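Local coordinates for carboxypeptidase 1 (Deinococcus radiodurans str. R1, PDB 5GIV), which probably removes amino acids one at a time from the C-terminus of peptides, as a zinc-dependent carboxypeptidase of the M32 family with broad specificity, at residues S115-F128 with S399-F412. Residues are numbered along the deposited sequence; the frame is centred on the assembly and turned at random.
Sequences SYSAWTEARPANDF and SDVDGALQDVHWYF
Ser115 gives its hydroxyl proton to the carbonyl oxygen of Tyr411 (OG to O, 2.8 Å), and a water bridges the same OG to Trp410 O. The next residue, Tyr116, lays its ring on that of Phe412 in a face-to-face stack with centroids 4.5 Å apart, while Val408 CG2 meets the ring edge. Trp119 carries the middle of the contact. Its indole reaches across to 399-412 because a chi1 of 172° sets CG anti to the backbone N, and NE1 donates to Leu405 O at 2.8 Å, the acceptor lying close to the ring plane. Its five-membered ring forms an offset stack with Tyr411, planes 17° apart, and Val408 CG2 sits over the six-membered ring in a CH-pi contact. Leu405 O would probably lose this donor with an alanine here, and a gap would open beside Val408 and the Tyr411 ring, which cover one face of the indole. Arg123, extended from CG to NE, runs past Leu405; NE bonds to Val401 O at 2.9 Å, and NH2 makes a salt bridge with Asp402 OD1 at 2.7 Å, the guanidinium and carboxylate planes being steeply inclined. Asn126 OD1 accepts from Asp400 N (2.9 Å). Phe128 brings CD1 against Leu405 CD2 and its ring edge to Tyr411 OH, which is itself bonded to Ala404 O; Leu135 of helix 128-147 touches both side chains. Asp407, salt-bridged to Arg364 and Arg349, lies about 12 Å from the zinc ion, measured from its side chain. The contact thus fastens the loop between helices 381-393 and 420-439 to the end of helix 102-122, which closes in a Schellman motif with Asn126, at positive phi, as C-prime residue.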
# COMPACT_ATOMS: atom_id res chain seq x y z
N SER A 115 24.58 0.17 -5.33
CA SER A 115 24.75 0.66 -6.70
C SER A 115 23.54 1.49 -7.13
O SER A 115 23.68 2.61 -7.64
CB SER A 115 24.96 -0.52 -7.65
OG SER A 115 25.05 -0.09 -8.99
N TYR A 116 22.34 0.96 -6.92
CA TYR A 116 21.13 1.66 -7.31
C TYR A 116 21.03 3.02 -6.62
O TYR A 116 20.77 4.04 -7.27
CB TYR A 116 19.90 0.81 -7.01
CG TYR A 116 18.62 1.59 -7.20
CD1 TYR A 116 18.13 1.85 -8.47
CD2 TYR A 116 17.92 2.08 -6.10
CE1 TYR A 116 16.97 2.57 -8.65
CE2 TYR A 116 16.75 2.80 -6.27
CZ TYR A 116 16.29 3.05 -7.55
OH TYR A 116 15.13 3.77 -7.72
N SER A 117 21.23 3.05 -5.30
CA SER A 117 21.13 4.33 -4.59
C SER A 117 22.14 5.34 -5.11
O SER A 117 21.81 6.51 -5.34
CB SER A 117 21.29 4.11 -3.09
OG SER A 117 20.18 3.39 -2.59
N ALA A 118 23.39 4.91 -5.31
CA ALA A 118 24.39 5.81 -5.88
C ALA A 118 23.99 6.28 -7.28
O ALA A 118 24.27 7.42 -7.67
CB ALA A 118 25.77 5.14 -5.90
N TRP A 119 23.32 5.41 -8.06
CA TRP A 119 22.92 5.78 -9.41
C TRP A 119 21.85 6.86 -9.41
O TRP A 119 21.86 7.77 -10.26
CB TRP A 119 22.45 4.54 -10.17
CG TRP A 119 21.83 4.83 -11.51
CD1 TRP A 119 22.48 5.05 -12.69
CD2 TRP A 119 20.43 4.92 -11.81
NE1 TRP A 119 21.58 5.27 -13.70
CE2 TRP A 119 20.31 5.20 -13.19
CE3 TRP A 119 19.27 4.80 -11.04
CZ2 TRP A 119 19.07 5.35 -13.82
CZ3 TRP A 119 18.03 4.95 -11.67
CH2 TRP A 119 17.95 5.22 -13.04
N THR A 120 20.89 6.78 -8.48
CA THR A 120 19.84 7.79 -8.42
C THR A 120 20.42 9.19 -8.20
O THR A 120 19.75 10.17 -8.54
CB THR A 120 18.84 7.47 -7.31
OG1 THR A 120 19.52 7.48 -6.05
CG2 THR A 120 18.23 6.10 -7.54
N GLU A 121 21.64 9.29 -7.69
CA GLU A 121 22.32 10.57 -7.56
C GLU A 121 23.30 10.83 -8.69
O GLU A 121 23.40 11.97 -9.17
CB GLU A 121 23.07 10.64 -6.22
CG GLU A 121 22.26 10.24 -4.99
CD GLU A 121 23.09 10.28 -3.71
OE1 GLU A 121 22.50 10.13 -2.62
OE2 GLU A 121 24.33 10.42 -3.81
N ALA A 122 24.01 9.79 -9.14
CA ALA A 122 25.07 9.98 -10.13
C ALA A 122 24.51 10.32 -11.51
O ALA A 122 25.14 11.08 -12.25
CB ALA A 122 25.94 8.73 -10.21
N ARG A 123 23.34 9.80 -11.87
CA ARG A 123 22.82 10.09 -13.20
C ARG A 123 22.53 11.58 -13.38
O ARG A 123 23.17 12.21 -14.23
CB ARG A 123 21.58 9.25 -13.51
CG ARG A 123 21.03 9.56 -14.90
CD ARG A 123 19.74 8.85 -15.27
NE ARG A 123 19.41 9.14 -16.67
CZ ARG A 123 18.23 8.91 -17.23
NH1 ARG A 123 17.25 8.38 -16.53
NH2 ARG A 123 18.04 9.20 -18.51
N PRO A 124 21.63 12.19 -12.60
CA PRO A 124 21.39 13.63 -12.77
C PRO A 124 22.65 14.47 -12.68
O PRO A 124 22.70 15.56 -13.26
CB PRO A 124 20.39 13.96 -11.66
CG PRO A 124 20.49 12.82 -10.69
CD PRO A 124 20.83 11.62 -11.51
N ALA A 125 23.68 14.00 -11.98
CA ALA A 125 24.93 14.73 -11.83
C ALA A 125 25.95 14.40 -12.93
O ALA A 125 27.07 14.92 -12.89
CB ALA A 125 25.54 14.43 -10.46
N ASN A 126 25.59 13.57 -13.89
CA ASN A 126 26.53 13.20 -14.96
C ASN A 126 27.86 12.72 -14.38
O ASN A 126 28.95 13.08 -14.83
CB ASN A 126 26.73 14.37 -15.92
CG ASN A 126 27.51 13.97 -17.15
OD1 ASN A 126 27.31 12.88 -17.69
ND2 ASN A 126 28.39 14.85 -17.62
N ASP A 127 27.76 11.85 -13.38
CA ASP A 127 28.91 11.35 -12.65
C ASP A 127 29.06 9.86 -12.95
O ASP A 127 28.78 8.99 -12.12
CB ASP A 127 28.75 11.63 -11.14
CG ASP A 127 30.02 11.39 -10.35
OD1 ASP A 127 31.07 11.09 -10.96
OD2 ASP A 127 29.98 11.52 -9.11
N PHE A 128 29.47 9.56 -14.19
CA PHE A 128 29.70 8.17 -14.55
C PHE A 128 30.93 7.62 -13.86
O PHE A 128 30.98 6.44 -13.50
CB PHE A 128 29.83 8.01 -16.07
CG PHE A 128 30.11 6.59 -16.48
CD1 PHE A 128 29.09 5.65 -16.55
CD2 PHE A 128 31.40 6.18 -16.79
CE1 PHE A 128 29.33 4.35 -16.92
CE2 PHE A 128 31.66 4.87 -17.17
CZ PHE A 128 30.62 3.95 -17.23
N SER A 399 25.88 14.08 -22.89
CA SER A 399 26.66 13.67 -21.74
C SER A 399 26.33 12.20 -21.46
O SER A 399 25.72 11.52 -22.29
CB SER A 399 26.37 14.58 -20.55
OG SER A 399 25.02 14.47 -20.15
N ASP A 400 26.73 11.72 -20.28
CA ASP A 400 26.42 10.36 -19.88
C ASP A 400 25.05 10.23 -19.23
O ASP A 400 24.58 9.10 -19.06
CB ASP A 400 27.48 9.84 -18.91
CG ASP A 400 28.86 9.82 -19.53
OD1 ASP A 400 28.98 9.48 -20.72
OD2 ASP A 400 29.84 10.14 -18.83
N VAL A 401 24.40 11.34 -18.88
CA VAL A 401 23.08 11.27 -18.25
C VAL A 401 22.15 10.38 -19.06
O VAL A 401 21.55 9.43 -18.55
CB VAL A 401 22.48 12.68 -18.07
CG1 VAL A 401 21.05 12.58 -17.58
CG2 VAL A 401 23.34 13.51 -17.11
N ASP A 402 22.01 10.70 -20.35
CA ASP A 402 21.21 9.91 -21.28
C ASP A 402 22.07 8.99 -22.13
O ASP A 402 21.57 8.43 -23.12
CB ASP A 402 20.37 10.84 -22.15
CG ASP A 402 19.32 11.61 -21.34
OD1 ASP A 402 18.91 11.12 -20.27
OD2 ASP A 402 18.92 12.71 -21.78
N GLY A 403 23.35 8.84 -21.78
CA GLY A 403 24.20 7.80 -22.31
C GLY A 403 24.17 6.56 -21.44
O GLY A 403 23.09 6.03 -21.16
N ALA A 404 25.34 6.10 -20.99
CA ALA A 404 25.46 4.85 -20.23
C ALA A 404 24.79 4.89 -18.86
O ALA A 404 24.60 3.83 -18.26
CB ALA A 404 26.93 4.47 -20.07
N LEU A 405 24.46 6.07 -18.33
CA LEU A 405 23.71 6.17 -17.08
C LEU A 405 22.20 6.10 -17.30
O LEU A 405 21.44 6.14 -16.32
CB LEU A 405 24.06 7.48 -16.36
CG LEU A 405 25.50 7.70 -15.89
CD1 LEU A 405 25.73 9.16 -15.52
CD2 LEU A 405 25.80 6.82 -14.70
N GLN A 406 21.76 5.99 -18.56
CA GLN A 406 20.35 6.18 -18.89
C GLN A 406 19.44 5.16 -18.22
O GLN A 406 18.45 5.52 -17.57
CB GLN A 406 20.16 6.13 -20.41
CG GLN A 406 18.72 5.98 -20.82
CD GLN A 406 18.54 5.82 -22.31
OE1 GLN A 406 17.58 5.21 -22.76
NE2 GLN A 406 19.44 6.41 -23.10
N ASP A 407 19.75 3.87 -18.38
CA ASP A 407 18.87 2.82 -17.90
C ASP A 407 19.34 2.27 -16.56
O ASP A 407 20.54 2.22 -16.27
CB ASP A 407 18.78 1.69 -18.94
CG ASP A 407 17.70 1.97 -20.01
OD1 ASP A 407 16.58 2.40 -19.64
OD2 ASP A 407 17.97 1.77 -21.22
N VAL A 408 18.37 1.88 -15.72
CA VAL A 408 18.68 1.42 -14.38
C VAL A 408 19.20 -0.02 -14.34
O VAL A 408 19.81 -0.42 -13.34
CB VAL A 408 17.43 1.50 -13.46
CG1 VAL A 408 16.43 0.44 -13.81
CG2 VAL A 408 17.83 1.38 -12.01
N HIS A 409 19.02 -0.79 -15.41
CA HIS A 409 19.18 -2.24 -15.32
C HIS A 409 20.55 -2.63 -14.75
O HIS A 409 20.63 -3.37 -13.76
CB HIS A 409 18.95 -2.89 -16.69
CG HIS A 409 17.59 -2.61 -17.26
ND1 HIS A 409 17.12 -1.33 -17.46
CD2 HIS A 409 16.60 -3.45 -17.66
CE1 HIS A 409 15.90 -1.39 -17.97
NE2 HIS A 409 15.56 -2.66 -18.09
N TRP A 410 21.64 -2.14 -15.35
CA TRP A 410 22.97 -2.54 -14.91
C TRP A 410 23.35 -1.98 -13.54
O TRP A 410 24.39 -2.38 -12.99
CB TRP A 410 24.02 -2.11 -15.94
CG TRP A 410 23.82 -2.70 -17.30
CD1 TRP A 410 23.13 -3.84 -17.61
CD2 TRP A 410 24.31 -2.17 -18.54
NE1 TRP A 410 23.16 -4.05 -18.97
CE2 TRP A 410 23.89 -3.04 -19.56
CE3 TRP A 410 25.07 -1.05 -18.88
CZ2 TRP A 410 24.19 -2.83 -20.90
CZ3 TRP A 410 25.38 -0.84 -20.21
CH2 TRP A 410 24.94 -1.73 -21.21
N TYR A 411 22.55 -1.08 -12.97
CA TYR A 411 22.88 -0.50 -11.68
C TYR A 411 22.04 -1.06 -10.54
O TYR A 411 22.38 -0.84 -9.37
CB TYR A 411 22.72 1.03 -11.73
CG TYR A 411 23.51 1.65 -12.85
CD1 TYR A 411 24.85 1.94 -12.69
CD2 TYR A 411 22.91 1.91 -14.07
CE1 TYR A 411 25.58 2.49 -13.72
CE2 TYR A 411 23.63 2.46 -15.10
CZ TYR A 411 24.96 2.75 -14.92
OH TYR A 411 25.68 3.29 -15.95
N PHE A 412 20.94 -1.75 -10.85
CA PHE A 412 20.08 -2.37 -9.85
C PHE A 412 19.95 -3.87 -10.08
O PHE A 412 19.02 -4.49 -9.57
CB PHE A 412 18.70 -1.71 -9.86
CG PHE A 412 17.91 -1.93 -8.61
CD1 PHE A 412 18.54 -2.33 -7.44
CD2 PHE A 412 16.54 -1.76 -8.61
CE1 PHE A 412 17.81 -2.54 -6.27
CE2 PHE A 412 15.79 -1.96 -7.45
CZ PHE A 412 16.43 -2.35 -6.29
O HOH W 1 26.12 -1.75 -11.07
O HOH W 2 30.04 11.13 -16.49